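Local atomic coordinates of TRAP-type transporter, periplasmic component (Cupriavidus necator, PDB entry 4P8B), a protein that probably captures (S)-2-acetolactate in the periplasm as the solute-binding component of a TRAP-type transporter. Residues 149-154 with 278-283; 43-48 with 242-247. All blocks are in the same frame, centred on the assembly; numbering follows the deposited sequence.

Contact 1 (149-154 with 278-283); sequences WGENGF and LARKGL
Arg280 grips the carboxylate of Glu151 side-on with two nitrogens, one to each oxygen. Arg280 NE lies 2.9 Å from Glu151 OE2 in a nearly straight bond (N-H...O 174°), with the oxygen close to the guanidinium plane. Arg280 NH2 reaches Glu151 OE1 at 2.8 Å on its syn lone pair, in a bond that is bent more. The two planes are turned 38° apart, so the pair is twisted rather than coplanar. Glu151 runs extended off the strand, CG anti to the backbone N (chi1 -174°), and meets the Arg280 chain at about a right angle. A salt bridge to Asp124 gives Arg280 NH2 a second acidic partner.

The contact docks the end of helix 258-279 on the end of strand 144-154, an outermost strand of the five-stranded mixed sheet. Here Asn152 and Gly153 both face Asp242 in a classic beta bulge, while Asn152 ND2 donates to Asp242 OD2 and weakly to the hydroxyl OAF of the bound acetolactate.

Ala279 CB packs on Glu151, 3.5 Å from the backbone Glu151 O and 4.1 Å from Glu151 CB.

Two waters bridge the segments. One joins Glu151 OE2 (2.7 Å) to Ala279 O, and a second links Asn152 O to the same Ala279 carbonyl, 2.8 Å from Ala279 O.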
ATOM      1  N   TRP A 149     -10.855  -3.930   3.856  1.00  9.82           N
ATOM      2  CA  TRP A 149      -9.422  -3.968   3.619  1.00  9.07           C
ATOM      3  C   TRP A 149      -9.082  -4.768   2.376  1.00  8.52           C
ATOM      4  O   TRP A 149      -9.670  -5.820   2.101  1.00  9.81           O
ATOM      5  CB  TRP A 149      -8.695  -4.634   4.800  1.00 10.78           C
ATOM      6  CG  TRP A 149      -8.797  -3.916   6.114  1.00  8.96           C
ATOM      7  CD1 TRP A 149      -9.747  -4.099   7.078  1.00 13.03           C
ATOM      8  CD2 TRP A 149      -7.933  -2.890   6.593  1.00  9.73           C
ATOM      9  NE1 TRP A 149      -9.517  -3.248   8.120  1.00 11.11           N
ATOM     10  CE2 TRP A 149      -8.408  -2.501   7.863  1.00  9.80           C
ATOM     11  CE3 TRP A 149      -6.785  -2.268   6.076  1.00  8.70           C
ATOM     12  CZ2 TRP A 149      -7.785  -1.504   8.618  1.00 12.16           C
ATOM     13  CZ3 TRP A 149      -6.165  -1.301   6.838  1.00  8.96           C
ATOM     14  CH2 TRP A 149      -6.674  -0.919   8.095  1.00 11.24           C
ATOM     15  N   GLY A 150      -8.092  -4.258   1.652  1.00  8.38           N
ATOM     16  CA  GLY A 150      -7.392  -4.992   0.605  1.00  9.26           C
ATOM     17  C   GLY A 150      -5.912  -4.993   0.913  1.00  7.26           C
ATOM     18  O   GLY A 150      -5.484  -4.793   2.044  1.00  8.05           O
ATOM     19  N   GLU A 151      -5.116  -5.207  -0.126  1.00  7.90           N
ATOM     20  CA  GLU A 151      -3.667  -5.321   0.036  1.00  7.39           C
ATOM     21  C   GLU A 151      -2.895  -4.896  -1.191  1.00  7.51           C
ATOM     22  O   GLU A 151      -3.222  -5.271  -2.311  1.00  8.15           O
ATOM     23  CB  GLU A 151      -3.314  -6.766   0.362  1.00  8.65           C
ATOM     24  CG  GLU A 151      -1.834  -7.000   0.694  1.00  8.42           C
ATOM     25  CD  GLU A 151      -1.669  -8.225   1.540  1.00  9.22           C
ATOM     26  OE1 GLU A 151      -2.352  -8.279   2.571  1.00 10.46           O
ATOM     27  OE2 GLU A 151      -0.925  -9.152   1.157  1.00 10.74           O
ATOM     28  N   ASN A 152      -1.845  -4.105  -0.975  1.00  7.42           N
ATOM     29  CA  ASN A 152      -0.819  -3.901  -1.999  1.00  6.35           C
ATOM     30  C   ASN A 152       0.241  -4.972  -1.739  1.00  7.59           C
ATOM     31  O   ASN A 152       0.386  -5.888  -2.547  1.00  8.29           O
ATOM     32  CB  ASN A 152      -0.294  -2.474  -1.934  1.00  7.03           C
ATOM     33  CG  ASN A 152       0.153  -1.937  -3.298  1.00  7.11           C
ATOM     34  OD1 ASN A 152      -0.134  -2.516  -4.353  1.00  8.13           O
ATOM     35  ND2 ASN A 152       0.832  -0.817  -3.267  1.00  7.92           N
ATOM     36  N   GLY A 153       0.920  -4.900  -0.602  1.00  7.04           N
ATOM     37  CA  GLY A 153       1.738  -5.995  -0.131  1.00  7.80           C
ATOM     38  C   GLY A 153       3.040  -5.572   0.467  1.00  6.35           C
ATOM     39  O   GLY A 153       3.299  -4.407   0.693  1.00  6.64           O
ATOM     40  N   PHE A 154       3.870  -6.561   0.767  1.00  7.07           N
ATOM     41  CA  PHE A 154       5.219  -6.317   1.298  1.00  6.55           C
ATOM     42  C   PHE A 154       6.086  -5.652   0.249  1.00  6.03           C
ATOM     43  O   PHE A 154       6.177  -6.130  -0.907  1.00  7.79           O
ATOM     44  CB  PHE A 154       5.866  -7.608   1.822  1.00  7.65           C
ATOM     45  CG  PHE A 154       5.381  -7.983   3.188  1.00  7.15           C
ATOM     46  CD1 PHE A 154       5.907  -7.371   4.301  1.00  8.49           C
ATOM     47  CD2 PHE A 154       4.378  -8.912   3.346  1.00 10.25           C
ATOM     48  CE1 PHE A 154       5.442  -7.691   5.581  1.00  8.96           C
ATOM     49  CE2 PHE A 154       3.904  -9.228   4.613  1.00 12.67           C
ATOM     50  CZ  PHE A 154       4.444  -8.616   5.723  1.00 11.81           C
ATOM     51  N   LEU A 278      -5.578 -12.085  -4.939  1.00 11.61           N
ATOM     52  CA  LEU A 278      -4.816 -11.688  -6.118  1.00 10.49           C
ATOM     53  C   LEU A 278      -3.451 -11.131  -5.721  1.00 11.44           C
ATOM     54  O   LEU A 278      -2.431 -11.438  -6.357  1.00 11.26           O
ATOM     55  CB  LEU A 278      -5.564 -10.645  -6.951  1.00 12.50           C
ATOM     56  CG  LEU A 278      -6.855 -11.073  -7.642  1.00 15.69           C
ATOM     57  CD1 LEU A 278      -7.568  -9.867  -8.251  1.00 16.51           C
ATOM     58  CD2 LEU A 278      -6.589 -12.106  -8.720  1.00 17.59           C
ATOM     59  N   ALA A 279      -3.397 -10.329  -4.669  1.00  9.94           N
ATOM     60  CA  ALA A 279      -2.177  -9.667  -4.250  1.00  9.17           C
ATOM     61  C   ALA A 279      -1.192 -10.634  -3.629  1.00  8.47           C
ATOM     62  O   ALA A 279      -0.008 -10.323  -3.571  1.00  9.88           O
ATOM     63  CB  ALA A 279      -2.496  -8.534  -3.249  1.00 10.14           C
ATOM     64  N   ARG A 280      -1.661 -11.808  -3.219  1.00 12.64           N
ATOM     65  CA  ARG A 280      -0.767 -12.771  -2.561  1.00 13.30           C
ATOM     66  C   ARG A 280      -0.402 -13.944  -3.457  1.00 14.20           C
ATOM     67  O   ARG A 280       0.259 -14.878  -3.001  1.00 15.05           O
ATOM     68  CB  ARG A 280      -1.385 -13.274  -1.259  1.00 14.33           C
ATOM     69  CG  ARG A 280      -1.458 -12.194  -0.211  1.00 13.62           C
ATOM     70  CD  ARG A 280      -1.917 -12.725   1.116  1.00 14.82           C
ATOM     71  NE  ARG A 280      -2.015 -11.628   2.074  1.00 14.23           N
ATOM     72  CZ  ARG A 280      -2.494 -11.727   3.306  1.00 15.17           C
ATOM     73  NH1 ARG A 280      -2.898 -12.891   3.791  1.00 16.79           N
ATOM     74  NH2 ARG A 280      -2.539 -10.644   4.061  1.00 15.17           N
ATOM     75  N   LYS A 281      -0.829 -13.903  -4.716  1.00 14.19           N
ATOM     76  CA  LYS A 281      -0.592 -15.021  -5.624  1.00 15.28           C
ATOM     77  C   LYS A 281       0.914 -15.328  -5.724  1.00 15.12           C
ATOM     78  O   LYS A 281       1.719 -14.450  -6.014  1.00 13.95           O
ATOM     79  CB  LYS A 281      -1.174 -14.713  -7.005  1.00 16.62           C
ATOM     80  CG  LYS A 281      -1.026 -15.851  -7.997  1.00 22.81           C
ATOM     81  CD  LYS A 281      -1.576 -15.480  -9.372  1.00 27.74           C
ATOM     82  CE  LYS A 281      -1.697 -16.705 -10.251  1.00 32.57           C
ATOM     83  NZ  LYS A 281      -0.498 -17.567 -10.113  1.00 36.08           N
ATOM     84  N   GLY A 282       1.289 -16.574  -5.438  1.00 16.47           N
ATOM     85  CA  GLY A 282       2.681 -16.993  -5.513  1.00 16.61           C
ATOM     86  C   GLY A 282       3.606 -16.385  -4.474  1.00 15.69           C
ATOM     87  O   GLY A 282       4.831 -16.488  -4.627  1.00 15.56           O
ATOM     88  N   LEU A 283       3.059 -15.808  -3.403  1.00 15.24           N
ATOM     89  CA  LEU A 283       3.864 -15.075  -2.406  1.00 14.99           C
ATOM     90  C   LEU A 283       3.752 -15.567  -0.975  1.00 17.66           C
ATOM     91  O   LEU A 283       4.741 -15.600  -0.265  1.00 21.80           O
ATOM     92  CB  LEU A 283       3.484 -13.595  -2.390  1.00 13.20           C
ATOM     93  CG  LEU A 283       3.856 -12.868  -3.660  1.00 11.93           C
ATOM     94  CD1 LEU A 283       3.145 -11.526  -3.716  1.00 14.02           C
ATOM     95  CD2 LEU A 283       5.373 -12.684  -3.740  1.00 12.30           C
TER
HETATM   96  O   HOH W   1       0.649  -9.090  -1.008  1.00 11.04           O
HETATM   97  O   HOH W   2       1.586  -8.036  -4.032  1.00 10.74           O

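Contact 2 (43-48 with 242-247); sequences FPWGKG and DPLIFV. With X2X ((2S)-2-hydroxy-2-methyl-3-oxobutanoic acid), chain D.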
ATOM      1  N   PHE A  43      -3.206  -4.303 -12.254  1.00 10.46           N
ATOM      2  CA  PHE A  43      -2.653  -4.608 -10.928  1.00  9.66           C
ATOM      3  C   PHE A  43      -3.720  -5.173 -10.026  1.00  9.31           C
ATOM      4  O   PHE A  43      -4.879  -4.839 -10.186  1.00 10.61           O
ATOM      5  CB  PHE A  43      -2.140  -3.308 -10.304  1.00  9.26           C
ATOM      6  CG  PHE A  43      -1.056  -2.650 -11.089  1.00  8.72           C
ATOM      7  CD1 PHE A  43      -1.340  -1.788 -12.151  1.00 10.41           C
ATOM      8  CD2 PHE A  43       0.262  -2.917 -10.791  1.00  9.14           C
ATOM      9  CE1 PHE A  43      -0.312  -1.195 -12.873  1.00 11.79           C
ATOM     10  CE2 PHE A  43       1.271  -2.330 -11.508  1.00  8.96           C
ATOM     11  CZ  PHE A  43       0.988  -1.480 -12.558  1.00  9.86           C
ATOM     12  N   PRO A  44      -3.346  -5.985  -9.026  1.00  9.31           N
ATOM     13  CA  PRO A  44      -4.366  -6.472  -8.097  1.00 10.64           C
ATOM     14  C   PRO A  44      -5.206  -5.355  -7.473  1.00  8.84           C
ATOM     15  O   PRO A  44      -6.415  -5.469  -7.400  1.00  9.97           O
ATOM     16  CB  PRO A  44      -3.537  -7.218  -7.047  1.00 10.30           C
ATOM     17  CG  PRO A  44      -2.372  -7.737  -7.850  1.00  9.74           C
ATOM     18  CD  PRO A  44      -2.040  -6.624  -8.779  1.00  9.34           C
ATOM     19  N   TRP A  45      -4.554  -4.259  -7.101  1.00  9.45           N
ATOM     20  CA  TRP A  45      -5.239  -3.106  -6.498  1.00 10.05           C
ATOM     21  C   TRP A  45      -6.394  -2.643  -7.392  1.00  9.88           C
ATOM     22  O   TRP A  45      -7.554  -2.540  -6.950  1.00 11.12           O
ATOM     23  CB  TRP A  45      -4.207  -2.017  -6.298  1.00  9.39           C
ATOM     24  CG  TRP A  45      -4.618  -0.675  -5.808  1.00  8.62           C
ATOM     25  CD1 TRP A  45      -5.871  -0.111  -5.771  1.00 10.74           C
ATOM     26  CD2 TRP A  45      -3.724   0.283  -5.265  1.00  8.30           C
ATOM     27  NE1 TRP A  45      -5.775   1.166  -5.259  1.00 10.24           N
ATOM     28  CE2 TRP A  45      -4.470   1.423  -4.929  1.00  9.03           C
ATOM     29  CE3 TRP A  45      -2.343   0.280  -5.034  1.00  8.09           C
ATOM     30  CZ2 TRP A  45      -3.882   2.554  -4.382  1.00  9.77           C
ATOM     31  CZ3 TRP A  45      -1.768   1.377  -4.486  1.00  8.14           C
ATOM     32  CH2 TRP A  45      -2.533   2.526  -4.179  1.00  9.15           C
ATOM     33  N   GLY A  46      -6.111  -2.407  -8.665  1.00 10.11           N
ATOM     34  CA  GLY A  46      -7.140  -1.934  -9.572  1.00 10.75           C
ATOM     35  C   GLY A  46      -8.191  -2.987  -9.881  1.00 11.67           C
ATOM     36  O   GLY A  46      -9.374  -2.667 -10.055  1.00 12.97           O
ATOM     37  N   LYS A  47      -7.793  -4.251  -9.941  1.00 11.88           N
ATOM     38  CA  LYS A  47      -8.755  -5.320 -10.119  1.00 13.34           C
ATOM     39  C   LYS A  47      -9.768  -5.355  -8.965  1.00 13.78           C
ATOM     40  O   LYS A  47     -10.954  -5.615  -9.170  1.00 13.47           O
ATOM     41  CB  LYS A  47      -8.048  -6.656 -10.284  1.00 14.86           C
ATOM     42  CG  LYS A  47      -7.267  -6.732 -11.556  1.00 18.43           C
ATOM     43  CD  LYS A  47      -6.598  -8.083 -11.692  1.00 20.11           C
ATOM     44  CE  LYS A  47      -5.652  -8.146 -12.878  1.00 20.53           C
ATOM     45  NZ  LYS A  47      -6.373  -7.930 -14.155  1.00 23.13           N
ATOM     46  N   GLY A  48      -9.302  -5.060  -7.752  1.00 11.85           N
ATOM     47  CA  GLY A  48     -10.191  -5.004  -6.608  1.00 11.97           C
ATOM     48  C   GLY A  48     -11.214  -3.895  -6.767  1.00 11.64           C
ATOM     49  O   GLY A  48     -12.394  -4.034  -6.407  1.00 12.35           O
ATOM     50  N   ASP A 242       1.937  -2.264   2.700  1.00  7.12           N
ATOM     51  CA  ASP A 242       0.791  -1.379   2.693  1.00  7.40           C
ATOM     52  C   ASP A 242      -0.484  -2.141   2.371  1.00  7.59           C
ATOM     53  O   ASP A 242      -0.615  -2.707   1.265  1.00  7.70           O
ATOM     54  CB  ASP A 242       0.966  -0.113   1.796  1.00  8.08           C
ATOM     55  CG  ASP A 242       1.299  -0.392   0.336  1.00  7.29           C
ATOM     56  OD1 ASP A 242       2.154  -1.254   0.031  1.00  7.66           O
ATOM     57  OD2 ASP A 242       0.771   0.366  -0.524  1.00  8.24           O
ATOM     58  N   PRO A 243      -1.425  -2.157   3.312  1.00  7.23           N
ATOM     59  CA  PRO A 243      -2.775  -2.597   2.977  1.00  7.21           C
ATOM     60  C   PRO A 243      -3.476  -1.538   2.174  1.00  8.99           C
ATOM     61  O   PRO A 243      -3.003  -0.409   2.053  1.00  8.61           O
ATOM     62  CB  PRO A 243      -3.410  -2.834   4.344  1.00 10.12           C
ATOM     63  CG  PRO A 243      -2.647  -1.991   5.300  1.00 12.44           C
ATOM     64  CD  PRO A 243      -1.310  -1.691   4.707  1.00  7.82           C
ATOM     65  N   LEU A 244      -4.624  -1.922   1.634  1.00  7.58           N
ATOM     66  CA  LEU A 244      -5.522  -0.994   0.975  1.00  8.18           C
ATOM     67  C   LEU A 244      -6.772  -0.853   1.797  1.00  9.05           C
ATOM     68  O   LEU A 244      -7.133  -1.766   2.528  1.00  8.76           O
ATOM     69  CB  LEU A 244      -5.890  -1.493  -0.427  1.00  8.89           C
ATOM     70  CG  LEU A 244      -4.751  -1.817  -1.379  1.00  9.04           C
ATOM     71  CD1 LEU A 244      -5.279  -2.432  -2.667  1.00  9.55           C
ATOM     72  CD2 LEU A 244      -3.895  -0.592  -1.653  1.00  9.22           C
ATOM     73  N   ILE A 245      -7.463   0.275   1.646  1.00  9.21           N
ATOM     74  CA  ILE A 245      -8.753   0.486   2.287  1.00 10.64           C
ATOM     75  C   ILE A 245      -9.749   0.968   1.242  1.00 10.85           C
ATOM     76  O   ILE A 245      -9.466   1.866   0.439  1.00 10.86           O
ATOM     77  CB  ILE A 245      -8.671   1.505   3.447  1.00 10.64           C
ATOM     78  CG1 ILE A 245      -7.564   1.092   4.427  1.00 11.13           C
ATOM     79  CG2 ILE A 245     -10.012   1.614   4.162  1.00 13.04           C
ATOM     80  CD1 ILE A 245      -7.352   2.091   5.562  1.00 12.07           C
ATOM     81  N   PHE A 246     -10.921   0.336   1.284  1.00 11.54           N
ATOM     82  CA  PHE A 246     -12.073   0.671   0.452  1.00 12.46           C
ATOM     83  C   PHE A 246     -12.882   1.719   1.222  1.00 13.48           C
ATOM     84  O   PHE A 246     -13.315   1.443   2.354  1.00 13.91           O
ATOM     85  CB  PHE A 246     -12.937  -0.588   0.220  1.00 12.88           C
ATOM     86  CG  PHE A 246     -12.304  -1.653  -0.640  1.00 12.19           C
ATOM     87  CD1 PHE A 246     -11.226  -2.379  -0.194  1.00 11.94           C
ATOM     88  CD2 PHE A 246     -12.829  -1.946  -1.898  1.00 12.75           C
ATOM     89  CE1 PHE A 246     -10.670  -3.344  -0.976  1.00 12.45           C
ATOM     90  CE2 PHE A 246     -12.267  -2.916  -2.683  1.00 13.18           C
ATOM     91  CZ  PHE A 246     -11.199  -3.610  -2.236  1.00 12.92           C
ATOM     92  N   VAL A 247     -13.117   2.895   0.641  1.00 14.03           N
ATOM     93  CA  VAL A 247     -13.779   3.983   1.360  1.00 15.10           C
ATOM     94  C   VAL A 247     -14.754   4.737   0.483  1.00 16.20           C
ATOM     95  O   VAL A 247     -14.660   4.726  -0.738  1.00 16.03           O
ATOM     96  CB  VAL A 247     -12.768   5.029   1.898  1.00 14.81           C
ATOM     97  CG1 VAL A 247     -11.755   4.397   2.822  1.00 18.59           C
ATOM     98  CG2 VAL A 247     -12.071   5.753   0.747  1.00 15.92           C
TER
HETATM   99  OAD X2X D 403       3.314   4.775  -5.455  1.00  8.35           O
HETATM  100  CAH X2X D 403       3.460   3.537  -5.200  1.00  8.33           C
HETATM  101  OAE X2X D 403       4.609   3.017  -5.086  1.00  8.55           O
HETATM  102  CAI X2X D 403       2.263   2.663  -5.013  1.00  8.12           C
HETATM  103  CAB X2X D 403       1.569   2.517  -6.350  1.00  8.73           C
HETATM  104  OAF X2X D 403       2.608   1.458  -4.390  1.00  8.19           O
HETATM  105  CAG X2X D 403       1.392   3.395  -4.043  1.00  8.21           C
HETATM  106  OAC X2X D 403       0.439   4.062  -4.446  1.00  8.25           O
HETATM  107  CAA X2X D 403       1.697   3.346  -2.584  1.00  8.58           C
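Leu244 spreads its two methyls over one face of the Trp45 indole. Leu244 CD2 stands over the six-membered ring in a CH-pi contact, 3.7 Å from the centroid of that Trp45 ring and only 12° off the normal. Leu244 CD1 lies toward the pyrrole end, 3.7 Å from Trp45 CG and 3.8 Å from Trp45 CB, so both rings of the indole are met. The leucine takes CG anti to its carbonyl carbon (chi1 -55°), and the fork then opens toward the helix. Trp45 has CG anti to the backbone N (chi1 175°), which brings the benzo end of the indole to the ligand. Its NE1 is bonded to Val95 O of the neighbouring strand 93-97, which should fix how the ring is turned.

The far edge of the indole reaches the bound acetolactate: Trp45 CH2 is 3.4 Å from the ketone oxygen OAC of the ligand, near the ring plane. Asp242 belongs to the same pocket, Asp242 OD2 lying 3.7 Å from the ligand methyl CAA. That carboxylate is also held by a salt bridge from Arg155 and a hydrogen bond with Ser97.

Two residues further along the strand, Phe246 turns its ring edge to the helix, where Gly48 presents its carbonyl: Phe246 CE2 is 3.9 Å from Gly48 O. Trp52 meets the same ring edge-to-face.

Across the two segments the contact is mainly CH-pi and van der Waals; the indole, bonded through NE1 and backed by leucine methyls, presents a C-H edge to the ketone oxygen, probably a weakly polar contact.

How the contacts relate
The centres of contacts 1 and 2 lie about 9 Å apart, and the two touch through neighbouring antiparallel strands 144-154 and 241-249 of the five-stranded mixed sheet. Gly150 N is 2.8 Å from Leu244 O and Asn152 N 2.9 Å from Asp242 O, probable hydrogen bonds that tie the strands. Along the chain the segments alternate: 43-48, 149-154, 242-247, then 278-283. Helices 44-59 and 258-279 therefore come from distant parts of the sequence to meet adjoining strands, and Leu244 CD1 packs at 3.5 Å on Glu151 O. Together the contacts bring Trp45, Asn152 and Asp242 into one acetolactate pocket.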